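Local coordinates for SusD/RagB family nutrient-binding outer membrane lipoprotein (PDB 4F7A) that probably binds glycans, perhaps mucin O-glycans, at the outer membrane as a SusD-like, TPR-related lipoprotein of a gut Bacteroides, at residues Y303-D306 with G307-N310. Residues are numbered along the deposited sequence; the frame is centred on the assembly and turned at random.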
loop_
_atom_site.group_PDB
_atom_site.type_symbol
_atom_site.label_atom_id
_atom_site.label_comp_id
_atom_site.label_asym_id
_atom_site.label_seq_id
_atom_site.Cartn_x
_atom_site.Cartn_y
_atom_site.Cartn_z
ATOM N N TYR A 303 -18.913 -17.106 4.881
ATOM C CA TYR A 303 -19.095 -17.951 3.718
ATOM C C TYR A 303 -20.486 -17.751 3.150
ATOM O O TYR A 303 -21.463 -17.728 3.884
ATOM C CB TYR A 303 -18.897 -19.430 4.086
ATOM C CG TYR A 303 -19.147 -20.342 2.914
ATOM C CD1 TYR A 303 -18.144 -20.589 1.972
ATOM C CD2 TYR A 303 -20.402 -20.905 2.702
ATOM C CE1 TYR A 303 -18.368 -21.411 0.885
ATOM C CE2 TYR A 303 -20.646 -21.714 1.593
ATOM C CZ TYR A 303 -19.625 -21.960 0.694
ATOM O OH TYR A 303 -19.862 -22.759 -0.395
ATOM N N ALA A 304 -20.547 -17.589 1.831
ATOM C CA ALA A 304 -21.793 -17.628 1.064
ATOM C C ALA A 304 -21.371 -17.930 -0.367
ATOM O O ALA A 304 -20.179 -17.926 -0.676
ATOM C CB ALA A 304 -22.536 -16.288 1.141
ATOM N N LYS A 305 -22.330 -18.175 -1.242
ATOM C CA LYS A 305 -22.002 -18.498 -2.615
ATOM C C LYS A 305 -23.092 -17.951 -3.531
ATOM O O LYS A 305 -24.117 -17.457 -3.075
ATOM C CB LYS A 305 -21.863 -20.014 -2.776
ATOM C CG LYS A 305 -23.101 -20.781 -2.362
ATOM C CD LYS A 305 -22.972 -22.265 -2.653
ATOM C CE LYS A 305 -24.185 -23.017 -2.139
ATOM N NZ LYS A 305 -24.529 -24.125 -3.047
ATOM N N ASP A 306 -22.851 -18.060 -4.825
ATOM C CA ASP A 306 -23.749 -17.530 -5.825
ATOM C C ASP A 306 -25.125 -18.141 -5.665
ATOM O O ASP A 306 -25.265 -19.358 -5.570
ATOM C CB ASP A 306 -23.206 -17.836 -7.218
ATOM C CG ASP A 306 -23.746 -16.898 -8.282
ATOM O OD1 ASP A 306 -24.512 -15.974 -7.956
ATOM O OD2 ASP A 306 -23.369 -17.093 -9.449
ATOM N N GLY A 307 -26.130 -17.278 -5.626
ATOM C CA GLY A 307 -27.503 -17.681 -5.372
ATOM C C GLY A 307 -27.968 -17.275 -3.988
ATOM O O GLY A 307 -29.145 -17.155 -3.765
ATOM N N ASP A 308 -27.043 -17.080 -3.058
ATOM C CA ASP A 308 -27.387 -16.636 -1.713
ATOM C C ASP A 308 -27.733 -15.141 -1.719
ATOM O O ASP A 308 -27.231 -14.384 -2.557
ATOM C CB ASP A 308 -26.205 -16.871 -0.758
ATOM C CG ASP A 308 -25.996 -18.353 -0.413
ATOM O OD1 ASP A 308 -26.937 -19.166 -0.556
ATOM O OD2 ASP A 308 -24.875 -18.705 0.017
ATOM N N PRO A 309 -28.577 -14.698 -0.773
ATOM C CA PRO A 309 -28.752 -13.240 -0.640
ATOM C C PRO A 309 -27.415 -12.524 -0.406
ATOM O O PRO A 309 -26.462 -13.128 0.106
ATOM C CB PRO A 309 -29.642 -13.104 0.602
ATOM C CG PRO A 309 -30.304 -14.470 0.754
ATOM C CD PRO A 309 -29.249 -15.435 0.314
ATOM N N ASN A 310 -27.351 -11.259 -0.800
ATOM C CA ASN A 310 -26.180 -10.439 -0.583
ATOM C C ASN A 310 -26.350 -9.763 0.777
ATOM O O ASN A 310 -26.815 -8.620 0.884
ATOM C CB ASN A 310 -26.040 -9.434 -1.712
ATOM C CG ASN A 310 -25.867 -10.110 -3.062
ATOM O OD1 ASN A 310 -25.036 -11.008 -3.222
ATOM N ND2 ASN A 310 -26.672 -9.710 -4.024
#
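Lys305 and Asp308 face each other across a type II beta turn that reverses the chain at the surface of this SusD-like protein, in the long loop between helix 279-282 and strand 329-332. The tight part lies at the mouth, where two hydrogen bonds join the same pair of residues. Asp308 N gives its hydrogen to Lys305 O at 3.0 Å, closing the turn. Asp308 then returns a side-chain acceptor: its CG stands anti to the carbonyl carbon (chi1 -73°), which swings the carboxylate back across the mouth, and OD2 takes the hydrogen of Lys305 N at 2.9 Å, from 40° above the carboxylate plane. Buried Ala304 points CB toward this side, 3.5 Å from the same OD2 and against Ser66, so a small residue probably suits the place. With an alanine at Asp308, the Lys305 N-H would probably lose its carboxylate acceptor and Ala304 CB its neighbour.

The apex, Asp306-Gly307, is looser and exposed. Gly307 suits its corner because, at its positive phi, any CB would jam against Asp306 O. Asp306, a polar residue fit for solvent, starts its side chain away from Gly307-Asn310, with CG anti to its own N (chi1 -158°), and touches Lys67. On the outer side of the mouth, Lys305 rests CG 3.6 Å from Asp308 OD2; its exposed, charged end suits water, NZ staying 6.0 Å from Asp308 OD1.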